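Local coordinates for protein oxidase/hydroxylase (Streptomyces hygroscopicus subsp. hygroscopicus, PDB 4XCB) that probably works as a metal- and 2-oxoglutarate-dependent oxygenase of hygromycin biosynthesis, and binds nickel, 2-oxoglutarate and a hygromycin B variant, at residues Y13-T18 with V200-E205; D116-R121 with L169-A174; Y135-K140 with T230-W235; P188-V193 with G210-L215. One frame throughout, in Å; residues are numbered along the deposited sequence.

Contact 1. Residues Y13-T18 with V200-E205; sequences YIFDTT and VLLLNE
Leu202 is the first residue of strand 200-204 to meet helix 9-18, at the rim of the Phe15 ring. Its CG lies 3.9 Å from Phe15 CE1, and the two side chains cross at about a right angle. Leu202 O sits 3.5 Å from Phe15 CE1, near the ring plane, where an aromatic C-H can face a carbonyl. Leu203 points away from the helix, as alternation along a strand requires, and its side chain comes within about 5 Å of the nickel and of 2-oxoglutarate. Asn204 comes back to the helix side, its CB 3.7 Å from Phe15 CZ. Its amide plane is only 9° from that of the ring, but the two groups are not stacked; beyond CB the amide runs on to a water, which Asn204 ND2 holds at 2.9 Å and which donates to Phe15 O, while OD1 accepts from Ala206 N. Phe15 reaches the strand because its CG is anti to the backbone N (chi1 -175°), and its flat, apolar ring suits a buried gap between helix and sheet. Cutting the ring back to an alanine would probably open a gap beside Leu202 and Asn204. Glu205, which binds iron in this protein, follows directly. This is a helix packed on the outer face of the major sheet of a double-stranded beta-helix, whose metal site lies between its two sheets.

Contact 2. Residues D116-R121 with L169-A174; sequences DRQVGR and LLRERA
Arg171 meets Gln118 nitrogen to nitrogen, and its side chain is best followed outward from the helix. From CB the chain sets off with CG anti to the backbone N (chi1 -170°), then bends at chi2 and chi3, which carries the guanidinium round toward strand 118-119. NE forms a salt bridge with Asp254. CZ comes 3.8 Å from Gln118 NE2, and NH1 comes closer still, 3.1 Å from Gln118 NE2, while Arg171 NH2 stays farther off, 4.1 Å from Gln118 NE2. The amide and guanidinium planes stand 84° apart. Gln118 belongs to a small two-stranded antiparallel sheet, 112-113 with 118-119, and the contact sets this surface sheet beside the start of helix 170-175. On the same strand Gln118 O accepts from Lys133 of the third subunit. Both nitrogens that meet, NE2 and NH1, are donors, so this is no bond; what reconciles them is Asp113, whose OD2 pairs with Arg171 NH1 while its OD1 accepts from Gln118 NE2. An extended glutamine suits the place: it is long enough to reach the shared carboxylate and is itself uncharged next to an arginine.

Contact 3. Residues Y135-K140 with T230-W235; sequences YCPYVK and TFFTEW. With HY0 (hygromycin b variant), chain G; AKG (2-oxoglutaric acid), chain F.
Phe232 pushes the far end of its ring against Pro137, with Phe232 CZ 3.6 Å from Pro137 CB. The proline is a compact, rigid bump, and the phenyl fits beside it; Phe232 CE2 also lies 3.6 Å from Pro137 O, a buried carbonyl with no polar partner in the model. The Tyr138 ring fills the next hollow along. Its CD1 approaches the edge of the Phe232 ring, 4.2 Å from Phe232 CE2, and its far end lodges in the bend where Trp235 leaves the backbone, Tyr138 OH being 3.5 Å from Trp235 CB. This hydroxyl is hydrogen-bonded to Glu90, so the tyrosine is both a spacer and a polar link. Trp235, with CG anti to its backbone N (chi1 -175°), turns its indole to the hygromycin variant. One face carries the sugar, C26 of the ligand standing 3.4 Å above the plane toward the rim, while Trp235 NE1 donates to ligand O35 over 2.8 Å at 152°. Lys140 arrives fully stretched, and its NZ donates to ligand O32 at 2.9 Å and is hydrogen-bonded to Tyr92 OH. Phe232 also meets Phe231 of the third subunit edge-to-face. The chemistry changes from apolar packing to ligand recognition: a flat indole for the sugar's carbons, N-H donors for its oxygens, and in Lys140 an amine whose NZ also lies 3.1 Å from O1 of 2-oxoglutarate.

Contact 4. Residues P188-V193 with G210-L215; sequences PTLSDV and GTRRKL. With AKG (2-oxoglutaric acid), chain F.
Asp192 OD1 takes Arg212 NE at 2.7 Å on its syn lone pair, and also a weak hydrogen bond from Ser155 OG. Arg212 NH2 reaches the other oxygen, Asp192 OD2, at 3.0 Å and 164°, so the guanidinium grips the carboxylate side-on with one nitrogen to each oxygen. The two planes are twisted 33° apart. A bend at chi2 (-69°) swings Arg212 NE and NH2 round to face the carboxylate. Leu190 lies over one face of the guanidinium, its CD2 3.4 Å from Arg212 NH1; a branched apolar residue suits that face because the donors point outward. Arg212 NH1 is hydrogen-bonded to Val183 O, and Arg212 NH2 also donates, in the plane, to a water 2.9 Å away that bonds Leu190 O. A methionine in place of Arg212 would probably leave the Asp192 charge without its mate and the water without its donor. The bridge spans the minor sheet of the double-stranded beta-helix, from edge strand 190-193 past strand 156-159 to strand 209-211. Thr211 CG2 packs 3.5 Å from C5 of 2-oxoglutarate. A paired charge thus ties the sheet together on one side of the strand, while the threonine offers the cosubstrate a methyl on the other.

How the contacts relate
From the N terminus, helix 9-18 opens contact 1, which closes only at strand 200-204. Within that loop, contact 2 runs from 116-121 to 169-174 and is fully nested. Contact 3 starts at 135-140, inside contact 2, and closes last, at 230-235, so it crosses both contact 1 and contact 2. Contact 4, 188-193 with 210-215, follows contact 2 in series, crosses contact 1 and is nested in contact 3. Contacts 1 and 3 meet on neighbouring strands of the major sheet, where Leu203 N lies 2.8 Å from Lys140 O. Contact 4 belongs to the minor sheet, and contacts 3 and 4 reach 2-oxoglutarate from opposite sides of the chain's centre; contact 2 stays at the surface.

Contact 1. Residues Y13-T18 with V200-E205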
# COMPACT_ATOMS: atom_id res chain seq x y z
N TYR A 13 0.88 -5.32 -17.92
CA TYR A 13 2.07 -5.59 -17.11
C TYR A 13 3.08 -4.47 -17.30
O TYR A 13 3.64 -3.95 -16.34
CB TYR A 13 2.72 -6.93 -17.47
CG TYR A 13 3.95 -7.23 -16.64
CD1 TYR A 13 3.85 -7.97 -15.46
CD2 TYR A 13 5.21 -6.76 -17.01
CE1 TYR A 13 4.99 -8.26 -14.70
CE2 TYR A 13 6.32 -7.03 -16.26
CZ TYR A 13 6.21 -7.77 -15.11
OH TYR A 13 7.35 -8.03 -14.38
N ILE A 14 3.32 -4.13 -18.56
CA ILE A 14 4.25 -3.08 -18.92
C ILE A 14 3.80 -1.71 -18.41
O ILE A 14 4.60 -0.96 -17.87
CB ILE A 14 4.46 -3.06 -20.45
CG1 ILE A 14 5.15 -4.37 -20.85
CG2 ILE A 14 5.28 -1.86 -20.88
CD1 ILE A 14 5.27 -4.57 -22.34
N PHE A 15 2.51 -1.38 -18.56
CA PHE A 15 2.07 -0.08 -18.06
C PHE A 15 2.25 0.01 -16.55
O PHE A 15 2.69 1.03 -16.02
CB PHE A 15 0.62 0.20 -18.44
CG PHE A 15 0.16 1.57 -18.05
CD1 PHE A 15 0.39 2.66 -18.88
CD2 PHE A 15 -0.44 1.78 -16.83
CE1 PHE A 15 -0.03 3.92 -18.50
CE2 PHE A 15 -0.86 3.04 -16.44
CZ PHE A 15 -0.67 4.11 -17.27
N ASP A 16 1.91 -1.07 -15.85
CA ASP A 16 2.02 -1.10 -14.40
C ASP A 16 3.47 -0.93 -13.99
O ASP A 16 3.79 -0.15 -13.10
CB ASP A 16 1.46 -2.41 -13.86
CG ASP A 16 1.77 -2.62 -12.39
OD1 ASP A 16 1.46 -1.73 -11.57
OD2 ASP A 16 2.31 -3.69 -12.05
N THR A 17 4.36 -1.67 -14.65
CA THR A 17 5.73 -1.72 -14.15
C THR A 17 6.58 -0.53 -14.58
O THR A 17 7.56 -0.21 -13.92
CB THR A 17 6.44 -3.02 -14.59
OG1 THR A 17 6.28 -3.22 -16.00
CG2 THR A 17 5.86 -4.21 -13.83
N THR A 18 6.21 0.12 -15.68
CA THR A 18 7.03 1.20 -16.22
C THR A 18 6.37 2.58 -16.17
O THR A 18 7.04 3.61 -16.31
CB THR A 18 7.43 0.93 -17.68
OG1 THR A 18 6.28 1.09 -18.53
CG2 THR A 18 7.99 -0.49 -17.83
N VAL A 200 0.71 6.06 -30.11
CA VAL A 200 0.15 6.64 -28.89
C VAL A 200 1.05 6.26 -27.71
O VAL A 200 1.36 5.09 -27.54
CB VAL A 200 -1.27 6.14 -28.64
CG1 VAL A 200 -1.77 6.61 -27.28
CG2 VAL A 200 -2.22 6.64 -29.75
N LEU A 201 1.45 7.24 -26.91
CA LEU A 201 2.08 6.95 -25.63
C LEU A 201 1.04 7.21 -24.53
O LEU A 201 0.59 8.34 -24.33
CB LEU A 201 3.36 7.79 -25.44
CG LEU A 201 4.40 7.39 -24.37
CD1 LEU A 201 5.71 8.10 -24.64
CD2 LEU A 201 3.90 7.73 -22.95
N LEU A 202 0.63 6.13 -23.87
CA LEU A 202 -0.29 6.17 -22.73
C LEU A 202 0.56 6.36 -21.48
O LEU A 202 1.44 5.55 -21.22
CB LEU A 202 -1.09 4.88 -22.65
CG LEU A 202 -2.22 4.74 -21.63
CD1 LEU A 202 -3.41 5.57 -22.08
CD2 LEU A 202 -2.64 3.29 -21.49
N LEU A 203 0.28 7.40 -20.70
CA LEU A 203 1.21 7.84 -19.66
C LEU A 203 0.54 8.02 -18.29
O LEU A 203 -0.42 8.76 -18.16
CB LEU A 203 1.86 9.15 -20.08
CG LEU A 203 2.80 9.87 -19.12
CD1 LEU A 203 4.00 8.98 -18.83
CD2 LEU A 203 3.25 11.18 -19.73
N ASN A 204 1.05 7.33 -17.29
CA ASN A 204 0.72 7.60 -15.89
C ASN A 204 1.41 8.88 -15.46
O ASN A 204 2.64 8.93 -15.44
CB ASN A 204 1.19 6.42 -15.01
CG ASN A 204 0.72 6.54 -13.56
OD1 ASN A 204 0.40 7.62 -13.08
ND2 ASN A 204 0.70 5.41 -12.84
N GLU A 205 0.66 9.92 -15.10
CA GLU A 205 1.30 11.20 -14.83
C GLU A 205 2.13 11.18 -13.55
O GLU A 205 2.86 12.13 -13.25
CB GLU A 205 0.26 12.32 -14.80
CG GLU A 205 -0.12 12.79 -16.22
CD GLU A 205 1.04 13.47 -16.94
OE1 GLU A 205 1.60 14.45 -16.40
OE2 GLU A 205 1.40 13.02 -18.05
O HOH W 1 1.49 2.72 -13.75

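Contact 2. Residues D116-R121 with L169-A174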
# COMPACT_ATOMS: atom_id res chain seq x y z
N ASP A 116 3.37 25.78 6.51
CA ASP A 116 3.60 25.22 7.84
C ASP A 116 3.99 23.75 7.78
O ASP A 116 4.14 23.10 8.82
CB ASP A 116 2.35 25.40 8.70
CG ASP A 116 1.18 24.54 8.25
OD1 ASP A 116 1.10 24.21 7.04
OD2 ASP A 116 0.34 24.21 9.11
N ARG A 117 4.18 23.23 6.57
CA ARG A 117 4.49 21.82 6.39
C ARG A 117 4.95 21.52 4.98
O ARG A 117 4.64 22.24 4.03
CB ARG A 117 3.26 20.95 6.71
CG ARG A 117 2.16 21.06 5.67
CD ARG A 117 0.86 20.46 6.17
NE ARG A 117 0.21 21.34 7.13
CZ ARG A 117 -0.72 20.94 8.00
NH1 ARG A 117 -1.09 19.67 8.04
NH2 ARG A 117 -1.26 21.82 8.84
N GLN A 118 5.68 20.43 4.85
CA GLN A 118 6.08 19.90 3.56
C GLN A 118 5.38 18.56 3.29
O GLN A 118 5.37 17.68 4.15
CB GLN A 118 7.60 19.75 3.54
CG GLN A 118 8.17 19.22 2.28
CD GLN A 118 9.67 19.14 2.35
OE1 GLN A 118 10.24 18.18 2.88
NE2 GLN A 118 10.34 20.17 1.85
N VAL A 119 4.79 18.40 2.11
CA VAL A 119 4.12 17.14 1.80
C VAL A 119 4.83 16.43 0.65
O VAL A 119 5.50 17.07 -0.16
CB VAL A 119 2.62 17.36 1.47
CG1 VAL A 119 1.91 17.94 2.67
CG2 VAL A 119 2.45 18.28 0.26
N GLY A 120 4.69 15.11 0.60
CA GLY A 120 5.37 14.31 -0.40
C GLY A 120 4.49 13.39 -1.23
O GLY A 120 4.97 12.47 -1.89
N ARG A 121 3.18 13.62 -1.15
CA ARG A 121 2.22 12.95 -2.03
C ARG A 121 1.40 14.02 -2.74
O ARG A 121 1.01 15.02 -2.13
CB ARG A 121 1.30 12.02 -1.24
CG ARG A 121 1.94 10.72 -0.79
CD ARG A 121 1.86 9.69 -1.91
NE ARG A 121 2.59 8.45 -1.65
CZ ARG A 121 3.90 8.32 -1.78
NH1 ARG A 121 4.63 9.36 -2.15
NH2 ARG A 121 4.49 7.14 -1.56
N LEU A 169 13.45 13.14 -5.45
CA LEU A 169 14.68 13.19 -6.22
C LEU A 169 15.17 14.63 -6.45
O LEU A 169 16.35 14.92 -6.32
CB LEU A 169 14.48 12.49 -7.56
CG LEU A 169 15.73 12.48 -8.45
CD1 LEU A 169 16.75 11.47 -7.93
CD2 LEU A 169 15.36 12.20 -9.89
N LEU A 170 14.25 15.53 -6.77
CA LEU A 170 14.68 16.83 -7.27
C LEU A 170 15.18 17.79 -6.19
O LEU A 170 16.07 18.60 -6.45
CB LEU A 170 13.54 17.47 -8.06
CG LEU A 170 13.24 16.70 -9.36
CD1 LEU A 170 12.27 17.50 -10.25
CD2 LEU A 170 14.53 16.34 -10.11
N ARG A 171 14.61 17.71 -4.99
CA ARG A 171 14.92 18.70 -3.95
C ARG A 171 16.39 18.59 -3.52
O ARG A 171 17.07 19.61 -3.39
CB ARG A 171 13.98 18.54 -2.74
CG ARG A 171 14.06 19.65 -1.70
CD ARG A 171 13.52 20.97 -2.23
NE ARG A 171 12.09 20.94 -2.54
CZ ARG A 171 11.13 21.33 -1.71
NH1 ARG A 171 11.44 21.79 -0.50
NH2 ARG A 171 9.86 21.27 -2.08
N GLU A 172 16.87 17.37 -3.31
CA GLU A 172 18.24 17.17 -2.86
C GLU A 172 19.23 17.64 -3.91
O GLU A 172 20.25 18.24 -3.58
CB GLU A 172 18.50 15.69 -2.50
CG GLU A 172 18.06 14.68 -3.55
CD GLU A 172 19.20 14.17 -4.44
OE1 GLU A 172 18.89 13.47 -5.43
OE2 GLU A 172 20.39 14.47 -4.16
N ARG A 173 18.92 17.37 -5.18
CA ARG A 173 19.77 17.82 -6.28
C ARG A 173 19.90 19.33 -6.27
O ARG A 173 20.99 19.87 -6.46
CB ARG A 173 19.22 17.35 -7.63
CG ARG A 173 19.26 15.85 -7.84
CD ARG A 173 19.15 15.50 -9.32
NE ARG A 173 20.28 16.01 -10.09
CZ ARG A 173 21.48 15.44 -10.15
NH1 ARG A 173 21.72 14.32 -9.47
NH2 ARG A 173 22.44 15.98 -10.89
N ALA A 174 18.78 20.00 -6.04
CA ALA A 174 18.77 21.45 -5.96
C ALA A 174 19.61 21.94 -4.78
O ALA A 174 20.40 22.88 -4.92
CB ALA A 174 17.35 21.96 -5.84

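Contact 3. Residues Y135-K140 with T230-W235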
# COMPACT_ATOMS: atom_id res chain seq x y z
N TYR A 135 -5.76 1.50 -10.95
CA TYR A 135 -6.52 2.71 -10.70
C TYR A 135 -5.57 3.91 -10.69
O TYR A 135 -5.00 4.26 -9.66
CB TYR A 135 -7.28 2.60 -9.37
CG TYR A 135 -8.33 1.53 -9.37
CD1 TYR A 135 -9.61 1.78 -9.88
CD2 TYR A 135 -8.07 0.26 -8.87
CE1 TYR A 135 -10.60 0.80 -9.87
CE2 TYR A 135 -9.06 -0.73 -8.86
CZ TYR A 135 -10.31 -0.45 -9.37
OH TYR A 135 -11.30 -1.41 -9.39
N CYS A 136 -5.36 4.52 -11.86
CA CYS A 136 -4.52 5.72 -11.96
C CYS A 136 -5.39 6.92 -12.22
O CYS A 136 -6.11 6.95 -13.22
CB CYS A 136 -3.49 5.58 -13.08
SG CYS A 136 -2.52 4.06 -12.99
N PRO A 137 -5.34 7.92 -11.34
CA PRO A 137 -6.33 8.99 -11.49
C PRO A 137 -6.01 10.02 -12.57
O PRO A 137 -6.93 10.75 -12.95
CB PRO A 137 -6.34 9.63 -10.10
CG PRO A 137 -4.98 9.41 -9.58
CD PRO A 137 -4.54 8.07 -10.11
N TYR A 138 -4.78 10.11 -13.06
CA TYR A 138 -4.49 11.12 -14.07
C TYR A 138 -3.60 10.48 -15.10
O TYR A 138 -2.44 10.19 -14.81
CB TYR A 138 -3.81 12.35 -13.45
CG TYR A 138 -3.98 13.63 -14.24
CD1 TYR A 138 -4.53 14.76 -13.65
CD2 TYR A 138 -3.62 13.70 -15.58
CE1 TYR A 138 -4.70 15.93 -14.37
CE2 TYR A 138 -3.77 14.87 -16.30
CZ TYR A 138 -4.31 15.98 -15.69
OH TYR A 138 -4.49 17.16 -16.40
N VAL A 139 -4.14 10.23 -16.29
CA VAL A 139 -3.36 9.66 -17.37
C VAL A 139 -3.51 10.50 -18.64
O VAL A 139 -4.51 11.23 -18.83
CB VAL A 139 -3.76 8.20 -17.66
CG1 VAL A 139 -3.59 7.34 -16.39
CG2 VAL A 139 -5.17 8.13 -18.15
N LYS A 140 -2.49 10.43 -19.48
CA LYS A 140 -2.47 11.14 -20.74
C LYS A 140 -2.32 10.19 -21.89
O LYS A 140 -1.58 9.21 -21.80
CB LYS A 140 -1.34 12.16 -20.78
CG LYS A 140 -1.61 13.42 -20.06
CD LYS A 140 -0.54 14.44 -20.40
CE LYS A 140 -0.69 15.66 -19.53
NZ LYS A 140 0.56 16.49 -19.58
N THR A 230 -14.50 11.53 -12.93
CA THR A 230 -15.48 12.59 -13.09
C THR A 230 -15.44 13.64 -11.99
O THR A 230 -15.95 14.75 -12.20
CB THR A 230 -16.91 12.02 -13.14
OG1 THR A 230 -17.16 11.22 -11.97
CG2 THR A 230 -17.09 11.18 -14.38
N PHE A 231 -14.84 13.33 -10.85
CA PHE A 231 -14.78 14.30 -9.76
C PHE A 231 -13.49 15.12 -9.79
O PHE A 231 -13.29 15.96 -8.91
CB PHE A 231 -14.93 13.60 -8.40
CG PHE A 231 -14.03 12.43 -8.21
CD1 PHE A 231 -14.47 11.14 -8.50
CD2 PHE A 231 -12.73 12.60 -7.77
CE1 PHE A 231 -13.64 10.05 -8.33
CE2 PHE A 231 -11.89 11.51 -7.61
CZ PHE A 231 -12.35 10.24 -7.90
N PHE A 232 -12.62 14.88 -10.76
CA PHE A 232 -11.48 15.77 -10.99
C PHE A 232 -11.93 17.00 -11.76
O PHE A 232 -12.78 16.90 -12.64
CB PHE A 232 -10.35 15.07 -11.77
CG PHE A 232 -9.37 14.32 -10.91
CD1 PHE A 232 -9.76 13.74 -9.72
CD2 PHE A 232 -8.05 14.18 -11.32
CE1 PHE A 232 -8.84 13.04 -8.94
CE2 PHE A 232 -7.14 13.48 -10.55
CZ PHE A 232 -7.53 12.91 -9.37
N THR A 233 -11.37 18.16 -11.42
CA THR A 233 -11.63 19.37 -12.21
C THR A 233 -10.81 19.39 -13.50
O THR A 233 -9.75 18.75 -13.59
CB THR A 233 -11.32 20.66 -11.42
OG1 THR A 233 -9.93 20.68 -11.04
CG2 THR A 233 -12.19 20.80 -10.20
N GLU A 234 -11.27 20.13 -14.50
CA GLU A 234 -10.49 20.26 -15.73
C GLU A 234 -9.15 20.89 -15.38
O GLU A 234 -9.06 21.66 -14.42
CB GLU A 234 -11.24 21.08 -16.78
CG GLU A 234 -12.39 20.29 -17.40
CD GLU A 234 -13.33 21.14 -18.23
OE1 GLU A 234 -13.12 22.37 -18.30
OE2 GLU A 234 -14.28 20.57 -18.81
N TRP A 235 -8.09 20.56 -16.12
CA TRP A 235 -6.78 21.04 -15.71
C TRP A 235 -6.64 22.55 -15.76
O TRP A 235 -7.02 23.21 -16.73
CB TRP A 235 -5.64 20.43 -16.54
CG TRP A 235 -4.34 20.87 -15.98
CD1 TRP A 235 -3.70 20.34 -14.90
CD2 TRP A 235 -3.54 21.98 -16.41
NE1 TRP A 235 -2.54 21.04 -14.64
CE2 TRP A 235 -2.42 22.05 -15.56
CE3 TRP A 235 -3.66 22.92 -17.44
CZ2 TRP A 235 -1.43 23.01 -15.71
CZ3 TRP A 235 -2.66 23.87 -17.59
CH2 TRP A 235 -1.57 23.91 -16.73
C1 HY0 G . 4.39 23.81 -12.96
C2 HY0 G . 5.15 24.82 -12.14
C3 HY0 G . 4.83 26.22 -12.64
C4 HY0 G . 5.21 26.36 -14.11
C5 HY0 G . 4.55 25.27 -14.96
C6 HY0 G . 4.78 23.90 -14.42
N7 HY0 G . 4.75 24.69 -10.79
O8 HY0 G . 4.74 22.53 -12.49
N9 HY0 G . 4.79 27.64 -14.57
C10 HY0 G . 5.78 28.63 -14.15
O11 HY0 G . 5.11 25.33 -16.26
C12 HY0 G . 3.69 20.76 -16.11
C13 HY0 G . 4.64 21.82 -15.62
O14 HY0 G . 5.59 22.22 -16.58
C15 HY0 G . 6.36 21.13 -16.99
C16 HY0 G . 5.50 20.29 -17.88
C17 HY0 G . 4.29 19.76 -17.00
O18 HY0 G . 3.94 22.98 -15.18
C19 HY0 G . 7.58 21.65 -17.75
O20 HY0 G . 8.46 22.27 -16.82
O21 HY0 G . 5.01 21.04 -18.93
O22 HY0 G . 3.32 19.29 -17.84
C23 HY0 G . 2.11 19.97 -17.48
C24 HY0 G . 1.29 20.19 -18.71
C25 HY0 G . -0.13 20.60 -18.33
C26 HY0 G . -0.74 19.62 -17.36
C27 HY0 G . 0.15 19.54 -16.16
O28 HY0 G . 1.43 19.13 -16.58
O29 HY0 G . 2.49 21.26 -16.83
O30 HY0 G . 1.83 21.24 -19.52
O31 HY0 G . -0.89 20.71 -19.51
O32 HY0 G . -0.89 18.32 -17.93
C33 HY0 G . -0.38 18.50 -15.15
C34 HY0 G . 0.18 18.79 -13.79
O35 HY0 G . -0.45 19.90 -13.19
N36 HY0 G . 0.07 17.22 -15.55
C1 AKG F . 3.81 16.99 -21.40
O1 AKG F . 3.55 17.07 -20.16
O2 AKG F . 3.22 17.74 -22.24
C2 AKG F . 4.83 16.00 -21.89
O5 AKG F . 5.29 15.22 -21.07
C3 AKG F . 5.29 16.02 -23.34
C4 AKG F . 5.88 14.71 -23.81
C5 AKG F . 6.56 14.91 -25.16
O3 AKG F . 7.00 13.91 -25.79
O4 AKG F . 6.67 16.07 -25.63

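Contact 4. Residues P188-V193 with G210-L215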
# COMPACT_ATOMS: atom_id res chain seq x y z
N PRO A 188 21.61 7.84 -14.22
CA PRO A 188 21.80 6.40 -14.44
C PRO A 188 20.55 5.65 -14.84
O PRO A 188 20.64 4.66 -15.56
CB PRO A 188 22.30 5.90 -13.08
CG PRO A 188 22.92 7.09 -12.45
CD PRO A 188 22.11 8.27 -12.91
N THR A 189 19.39 6.12 -14.37
CA THR A 189 18.13 5.46 -14.68
C THR A 189 17.22 6.30 -15.58
O THR A 189 16.03 6.01 -15.72
CB THR A 189 17.36 5.13 -13.39
OG1 THR A 189 17.04 6.34 -12.70
CG2 THR A 189 18.21 4.24 -12.49
N LEU A 190 17.78 7.33 -16.21
CA LEU A 190 17.04 8.08 -17.21
C LEU A 190 17.11 7.37 -18.57
O LEU A 190 18.20 7.13 -19.10
CB LEU A 190 17.57 9.50 -17.32
CG LEU A 190 16.79 10.44 -18.24
CD1 LEU A 190 15.40 10.69 -17.69
CD2 LEU A 190 17.56 11.74 -18.38
N SER A 191 15.95 7.04 -19.12
CA SER A 191 15.86 6.29 -20.36
C SER A 191 15.07 7.05 -21.40
O SER A 191 14.25 7.90 -21.06
CB SER A 191 15.21 4.92 -20.12
OG SER A 191 16.02 4.13 -19.27
N ASP A 192 15.32 6.73 -22.67
CA ASP A 192 14.66 7.38 -23.79
C ASP A 192 13.65 6.47 -24.45
O ASP A 192 13.79 5.24 -24.44
CB ASP A 192 15.69 7.82 -24.83
CG ASP A 192 16.64 8.87 -24.29
OD1 ASP A 192 16.23 10.04 -24.23
OD2 ASP A 192 17.79 8.52 -23.95
N VAL A 193 12.64 7.09 -25.06
CA VAL A 193 11.58 6.37 -25.77
C VAL A 193 11.44 6.93 -27.16
O VAL A 193 11.26 8.14 -27.33
CB VAL A 193 10.22 6.48 -25.05
CG1 VAL A 193 9.14 5.78 -25.86
CG2 VAL A 193 10.30 5.91 -23.65
N GLY A 210 10.07 13.79 -19.23
CA GLY A 210 10.28 15.04 -19.94
C GLY A 210 10.76 14.67 -21.32
O GLY A 210 10.46 13.59 -21.81
N THR A 211 11.51 15.56 -21.96
CA THR A 211 12.16 15.18 -23.21
C THR A 211 13.57 15.72 -23.28
O THR A 211 13.91 16.70 -22.62
CB THR A 211 11.41 15.67 -24.46
OG1 THR A 211 11.81 17.02 -24.76
CG2 THR A 211 9.90 15.60 -24.25
N ARG A 212 14.36 15.09 -24.13
CA ARG A 212 15.69 15.59 -24.43
C ARG A 212 15.60 16.89 -25.19
O ARG A 212 14.55 17.27 -25.72
CB ARG A 212 16.48 14.58 -25.25
CG ARG A 212 16.55 13.22 -24.64
CD ARG A 212 17.40 13.20 -23.39
NE ARG A 212 17.80 11.84 -23.06
CZ ARG A 212 18.60 11.53 -22.05
NH1 ARG A 212 19.08 12.49 -21.27
NH2 ARG A 212 18.92 10.26 -21.81
N ARG A 213 16.73 17.58 -25.26
CA ARG A 213 16.82 18.80 -26.04
C ARG A 213 16.81 18.45 -27.52
O ARG A 213 17.53 17.55 -27.96
CB ARG A 213 18.10 19.55 -25.66
CG ARG A 213 18.19 20.96 -26.18
CD ARG A 213 19.40 21.64 -25.57
NE ARG A 213 19.29 21.71 -24.11
CZ ARG A 213 18.66 22.68 -23.46
NH1 ARG A 213 18.09 23.67 -24.14
NH2 ARG A 213 18.60 22.66 -22.13
N LYS A 214 15.98 19.15 -28.29
CA LYS A 214 15.87 18.89 -29.72
C LYS A 214 16.92 19.68 -30.49
O LYS A 214 17.04 20.89 -30.31
CB LYS A 214 14.48 19.24 -30.23
CG LYS A 214 14.30 19.16 -31.75
CD LYS A 214 12.83 19.32 -32.11
CE LYS A 214 12.63 19.58 -33.60
NZ LYS A 214 13.14 18.47 -34.46
N LEU A 215 17.66 18.98 -31.36
CA LEU A 215 18.73 19.60 -32.14
C LEU A 215 18.42 19.60 -33.63
O LEU A 215 19.01 20.37 -34.40
CB LEU A 215 20.05 18.86 -31.91
CG LEU A 215 20.49 18.78 -30.44
CD1 LEU A 215 21.85 18.13 -30.31
CD2 LEU A 215 20.48 20.17 -29.82
C1 AKG F . 3.81 16.99 -21.40
O1 AKG F . 3.55 17.07 -20.16
O2 AKG F . 3.22 17.74 -22.24
C2 AKG F . 4.83 16.00 -21.89
O5 AKG F . 5.29 15.22 -21.07
C3 AKG F . 5.29 16.02 -23.34
C4 AKG F . 5.88 14.71 -23.81
C5 AKG F . 6.56 14.91 -25.16
O3 AKG F . 7.00 13.91 -25.79
O4 AKG F . 6.67 16.07 -25.63
O HOH W 2 20.27 9.62 -19.33